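Local coordinates for protein spore cortex-lytic enzyme (Bacillus cereus ATCC 14579, PDB 6TCI) that is probably an N-acetylmuramyl-L-alanine amidase required for hydrolysis of the spore cortex during germination, seen here as its N-terminal, putative peptidoglycan-binding domain, at residues A1-V6 with G13-E18. Numbering follows the deposited sequence.
Sequences AFSNQV and GEDVIE
Asp15 grips Ser3 with both carboxylate oxygens. Ser3 N donates to Asp15 OD1 at 3.1 Å; the bond is nearly straight (169°) and meets the oxygen on its syn side, a little out of the carboxylate plane. Ser3 OG donates to Asp15 OD2 over a very short 2.5 Å. The first torsion of Ser3 sets OG between its backbone N and its carbonyl carbon, turned to Asp15. Ser3 OG also accepts from Gln5 N at 3.2 Å, which makes an ST turn. The two bonds to Ser3 hold the carboxylate against rotation. The Phe2 ring has the backbone of Asp15 at its edge and Glu18 over one face. Its plane stands 66° from the Asp15 carboxylate, and Phe2 CE1 meets Asp15 O in the ring plane at 3.6 Å. This contact lays the N-terminal tail over the N-terminal part of helix 14-25, in the all-helical, putative peptidoglycan-binding domain of SleB. It lies at the surface. On the helix 62-71 side, Phe2 also touches Lys65 and Val69, and Lys65 NZ hydrogen-bonds to the carbonyl oxygens of Ser3 and Gln5. Glu18 CG is anti to the backbone N, and the chain runs on extended. The carboxylate is stacked on the Phe2 ring, the two planes 21° apart. Glu18 OE2 lies over the ring centre of Phe2, 3.8 Å above its plane. Glu18 CG touches Phe2 CE1 at 3.7 Å. Glu18 OE2 forms a salt bridge with Arg22 NE; the one to Ala1 N is long, 3.9 Å.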
loop_
_atom_site.group_PDB
_atom_site.type_symbol
_atom_site.label_atom_id
_atom_site.label_comp_id
_atom_site.label_asym_id
_atom_site.label_seq_id
_atom_site.Cartn_x
_atom_site.Cartn_y
_atom_site.Cartn_z
ATOM N N ALA A 1 5.240 1.149 -11.357
ATOM C CA ALA A 1 4.925 -0.193 -11.836
ATOM C C ALA A 1 3.512 -0.648 -11.451
ATOM O O ALA A 1 3.111 -1.765 -11.772
ATOM C CB ALA A 1 5.963 -1.189 -11.341
ATOM N N PHE A 2 2.764 0.211 -10.763
ATOM C CA PHE A 2 1.383 -0.108 -10.419
ATOM C C PHE A 2 0.493 -0.056 -11.659
ATOM O O PHE A 2 0.722 0.725 -12.585
ATOM C CB PHE A 2 0.844 0.905 -9.408
ATOM C CG PHE A 2 1.363 0.720 -8.004
ATOM C CD1 PHE A 2 1.185 -0.479 -7.330
ATOM C CD2 PHE A 2 2.001 1.766 -7.350
ATOM C CE1 PHE A 2 1.650 -0.639 -6.033
ATOM C CE2 PHE A 2 2.471 1.618 -6.052
ATOM C CZ PHE A 2 2.298 0.410 -5.391
ATOM N N SER A 3 -0.541 -0.892 -11.665
ATOM C CA SER A 3 -1.601 -0.779 -12.655
ATOM C C SER A 3 -2.500 0.404 -12.297
ATOM O O SER A 3 -2.321 1.062 -11.266
ATOM C CB SER A 3 -2.416 -2.069 -12.706
ATOM O OG SER A 3 -3.323 -2.122 -11.615
ATOM N N ASN A 4 -3.494 0.667 -13.142
ATOM C CA ASN A 4 -4.455 1.738 -12.906
ATOM C C ASN A 4 -5.656 1.296 -12.070
ATOM O O ASN A 4 -6.631 2.048 -11.961
ATOM C CB ASN A 4 -4.895 2.375 -14.235
ATOM C CG ASN A 4 -5.773 1.458 -15.074
ATOM O OD1 ASN A 4 -6.004 0.298 -14.725
ATOM N ND2 ASN A 4 -6.267 1.980 -16.190
ATOM N N GLN A 5 -5.610 0.102 -11.484
ATOM C CA GLN A 5 -6.708 -0.421 -10.683
ATOM C C GLN A 5 -6.487 -0.082 -9.217
ATOM O O GLN A 5 -5.355 -0.113 -8.724
ATOM C CB GLN A 5 -6.819 -1.937 -10.839
ATOM C CG GLN A 5 -6.930 -2.391 -12.279
ATOM C CD GLN A 5 -8.217 -1.925 -12.923
ATOM O OE1 GLN A 5 -9.267 -2.543 -12.750
ATOM N NE2 GLN A 5 -8.146 -0.822 -13.666
ATOM N N VAL A 6 -7.577 0.250 -8.524
ATOM C CA VAL A 6 -7.498 0.524 -7.094
ATOM C C VAL A 6 -7.121 -0.755 -6.363
ATOM O O VAL A 6 -7.695 -1.822 -6.613
ATOM C CB VAL A 6 -8.848 1.065 -6.592
ATOM C CG1 VAL A 6 -8.871 1.146 -5.071
ATOM C CG2 VAL A 6 -9.143 2.437 -7.197
ATOM N N GLY A 13 -1.932 -10.495 -5.992
ATOM C CA GLY A 13 -1.121 -10.455 -7.184
ATOM C C GLY A 13 -0.124 -9.311 -7.176
ATOM O O GLY A 13 0.228 -8.759 -6.133
ATOM N N GLU A 14 0.307 -8.946 -8.390
ATOM C CA GLU A 14 1.503 -8.119 -8.546
ATOM C C GLU A 14 1.358 -6.747 -7.897
ATOM O O GLU A 14 2.315 -6.254 -7.290
ATOM C CB GLU A 14 1.873 -8.013 -10.025
ATOM C CG GLU A 14 2.338 -9.333 -10.612
ATOM C CD GLU A 14 3.701 -9.239 -11.259
ATOM O OE1 GLU A 14 3.765 -8.881 -12.454
ATOM O OE2 GLU A 14 4.704 -9.532 -10.576
ATOM N N ASP A 15 0.193 -6.097 -8.032
ATOM C CA ASP A 15 0.017 -4.786 -7.406
ATOM C C ASP A 15 0.149 -4.887 -5.896
ATOM O O ASP A 15 0.702 -3.988 -5.255
ATOM C CB ASP A 15 -1.359 -4.203 -7.731
ATOM C CG ASP A 15 -1.396 -3.436 -9.039
ATOM O OD1 ASP A 15 -0.330 -3.157 -9.628
ATOM O OD2 ASP A 15 -2.519 -3.100 -9.477
ATOM N N VAL A 16 -0.372 -5.968 -5.308
ATOM C CA VAL A 16 -0.300 -6.130 -3.858
ATOM C C VAL A 16 1.130 -6.407 -3.408
ATOM O O VAL A 16 1.572 -5.905 -2.366
ATOM C CB VAL A 16 -1.278 -7.218 -3.387
ATOM C CG1 VAL A 16 -1.202 -7.384 -1.875
ATOM C CG2 VAL A 16 -2.692 -6.880 -3.818
ATOM N N ILE A 17 1.865 -7.235 -4.161
ATOM C CA ILE A 17 3.279 -7.463 -3.857
ATOM C C ILE A 17 4.045 -6.145 -3.834
ATOM O O ILE A 17 4.808 -5.870 -2.902
ATOM C CB ILE A 17 3.902 -8.459 -4.851
ATOM C CG1 ILE A 17 3.250 -9.831 -4.722
ATOM C CG2 ILE A 17 5.398 -8.584 -4.600
ATOM C CD1 ILE A 17 3.569 -10.761 -5.860
ATOM N N GLU A 18 3.865 -5.314 -4.868
ATOM C CA GLU A 18 4.582 -4.040 -4.888
ATOM C C GLU A 18 4.120 -3.123 -3.762
ATOM O O GLU A 18 4.945 -2.446 -3.133
ATOM C CB GLU A 18 4.442 -3.346 -6.241
ATOM C CG GLU A 18 5.105 -1.981 -6.263
ATOM C CD GLU A 18 5.219 -1.388 -7.648
ATOM O OE1 GLU A 18 5.030 -2.128 -8.638
ATOM O OE2 GLU A 18 5.486 -0.168 -7.736
#